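O-methyltransferase, putative (Bacillus cereus, PDB 3DUW) probably transfers a methyl group from S-adenosylmethionine to a hydroxyl group of its substrate, and binds the product S-adenosylhomocysteine. Local coordinates at residues Q46-F49 with L50-L53. Numbering follows the deposited sequence.
Sequences QGKF and LQLL
Two consecutive turns of helix 44-57 meet through F49 and L53, one helical turn apart on a buried face. Four successive i to i+4 backbone hydrogen bonds join the turns, from L50 N to Q46 O, Q51 N to G47 O, L52 N to K48 O and L53 N to F49 O, the last at 2.9 Å. The side chains of F49 and L53 run side by side in the same direction, with ring atom CE2 of F49 4.1 Å from CD2 of L53, which approaches the ring obliquely. Four residues apart, they share one flank of the helix, and CG anti to the backbone N in both (chi1 174° in F49, -164° in L53) sends the two side chains the same way. The F49 ring also meets that of F216, while L53 packs on V162 and I164 of strand 162-166 and on L53 of the second subunit. On another flank, L52 CD1 lies 4.0 Å from CG of K48, whose extended chain crosses the leucine obliquely. Beyond that apolar touch, K48 NZ is hydrogen-bonded to L18 O and, weakly, to A202 O of the second subunit. L50 points away from the preceding turn, its CG brushing Q46 O at 3.5 Å, and its side chain reaches F138 and I164 of the sheet, staying about 6 Å from the bound S-adenosylhomocysteine. Towards the start of the helix, Q46 OE1 accepts a hydrogen bond from S43 N, next to the ligand-binding V42. This is a regular alpha-helix packed between the central sheet of a Rossmann-like class I methyltransferase fold and the neighbouring subunit, with its early turns close to the cofactor pocket.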
ATOM      1  N   GLN A  46       8.823  -2.292  -4.007  1.00  6.13           N
ATOM      2  CA  GLN A  46       8.440  -2.300  -2.598  1.00  6.26           C
ATOM      3  C   GLN A  46       9.137  -1.125  -1.907  1.00  7.11           C
ATOM      4  O   GLN A  46       8.550  -0.455  -1.055  1.00  7.13           O
ATOM      5  CB  GLN A  46       8.854  -3.613  -1.928  1.00  5.96           C
ATOM      6  CG  GLN A  46       8.078  -4.818  -2.418  1.00  7.12           C
ATOM      7  CD  GLN A  46       8.661  -6.128  -1.932  1.00  6.56           C
ATOM      8  OE1 GLN A  46       9.745  -6.165  -1.352  1.00  6.99           O
ATOM      9  NE2 GLN A  46       7.946  -7.217  -2.181  1.00  8.32           N
ATOM     10  N   GLY A  47      10.396  -0.884  -2.267  1.00  6.63           N
ATOM     11  CA  GLY A  47      11.113   0.231  -1.679  1.00  7.69           C
ATOM     12  C   GLY A  47      10.424   1.542  -2.005  1.00  6.85           C
ATOM     13  O   GLY A  47      10.268   2.400  -1.133  1.00  7.53           O
ATOM     14  N   LYS A  48       9.995   1.709  -3.254  1.00  7.07           N
ATOM     15  CA  LYS A  48       9.329   2.949  -3.617  1.00  7.85           C
ATOM     16  C   LYS A  48       7.979   3.057  -2.924  1.00  7.34           C
ATOM     17  O   LYS A  48       7.536   4.156  -2.596  1.00  8.41           O
ATOM     18  CB  LYS A  48       9.160   3.076  -5.127  1.00  8.56           C
ATOM     19  CG  LYS A  48       8.681   4.465  -5.505  1.00  9.56           C
ATOM     20  CD  LYS A  48       8.934   4.790  -6.954  1.00 10.29           C
ATOM     21  CE  LYS A  48       8.608   6.247  -7.227  1.00 10.80           C
ATOM     22  NZ  LYS A  48       8.839   6.583  -8.650  1.00 11.05           N
ATOM     23  N   PHE A  49       7.325   1.921  -2.698  1.00  7.38           N
ATOM     24  CA  PHE A  49       6.052   1.923  -1.992  1.00  6.86           C
ATOM     25  C   PHE A  49       6.304   2.507  -0.600  1.00  6.81           C
ATOM     26  O   PHE A  49       5.547   3.354  -0.124  1.00  7.79           O
ATOM     27  CB  PHE A  49       5.507   0.500  -1.856  1.00  7.17           C
ATOM     28  CG  PHE A  49       4.268   0.412  -1.012  1.00  7.89           C
ATOM     29  CD1 PHE A  49       3.019   0.717  -1.545  1.00  9.86           C
ATOM     30  CD2 PHE A  49       4.356   0.068   0.332  1.00 10.41           C
ATOM     31  CE1 PHE A  49       1.875   0.682  -0.745  1.00 11.49           C
ATOM     32  CE2 PHE A  49       3.217   0.033   1.137  1.00 11.87           C
ATOM     33  CZ  PHE A  49       1.978   0.341   0.596  1.00 12.87           C
ATOM     34  N   LEU A  50       7.365   2.049   0.057  1.00  6.89           N
ATOM     35  CA  LEU A  50       7.689   2.556   1.386  1.00  7.23           C
ATOM     36  C   LEU A  50       7.988   4.053   1.351  1.00  7.95           C
ATOM     37  O   LEU A  50       7.499   4.809   2.187  1.00  8.31           O
ATOM     38  CB  LEU A  50       8.888   1.809   1.966  1.00  7.50           C
ATOM     39  CG  LEU A  50       8.638   0.346   2.343  1.00  6.92           C
ATOM     40  CD1 LEU A  50       9.958  -0.291   2.725  1.00  8.91           C
ATOM     41  CD2 LEU A  50       7.644   0.245   3.495  1.00  8.49           C
ATOM     42  N   GLN A  51       8.794   4.482   0.386  1.00  7.86           N
ATOM     43  CA  GLN A  51       9.132   5.894   0.271  1.00  8.67           C
ATOM     44  C   GLN A  51       7.873   6.738   0.110  1.00  7.99           C
ATOM     45  O   GLN A  51       7.701   7.755   0.782  1.00  8.73           O
ATOM     46  CB  GLN A  51      10.043   6.110  -0.931  1.00  8.80           C
ATOM     47  CG  GLN A  51      10.511   7.536  -1.113  1.00 11.82           C
ATOM     48  CD  GLN A  51      11.417   7.662  -2.307  1.00 14.67           C
ATOM     49  OE1 GLN A  51      10.970   7.595  -3.445  1.00 18.72           O
ATOM     50  NE2 GLN A  51      12.705   7.815  -2.055  1.00 18.71           N
ATOM     51  N   LEU A  52       6.992   6.317  -0.791  1.00  8.14           N
ATOM     52  CA  LEU A  52       5.763   7.055  -1.031  1.00  8.80           C
ATOM     53  C   LEU A  52       4.863   7.072   0.197  1.00  8.18           C
ATOM     54  O   LEU A  52       4.252   8.096   0.500  1.00  8.90           O
ATOM     55  CB  LEU A  52       5.022   6.463  -2.234  1.00  8.89           C
ATOM     56  CG  LEU A  52       5.731   6.674  -3.579  1.00  8.61           C
ATOM     57  CD1 LEU A  52       5.040   5.861  -4.661  1.00 10.71           C
ATOM     58  CD2 LEU A  52       5.746   8.159  -3.932  1.00 12.53           C
ATOM     59  N   LEU A  53       4.786   5.959   0.921  1.00  8.50           N
ATOM     60  CA  LEU A  53       3.936   5.924   2.103  1.00  7.95           C
ATOM     61  C   LEU A  53       4.475   6.890   3.155  1.00  8.35           C
ATOM     62  O   LEU A  53       3.708   7.549   3.857  1.00  9.20           O
ATOM     63  CB  LEU A  53       3.856   4.507   2.673  1.00  8.91           C
ATOM     64  CG  LEU A  53       2.703   4.278   3.658  1.00 10.27           C
ATOM     65  CD1 LEU A  53       1.370   4.620   2.996  1.00 11.89           C
ATOM     66  CD2 LEU A  53       2.721   2.828   4.130  1.00 11.95           C
TER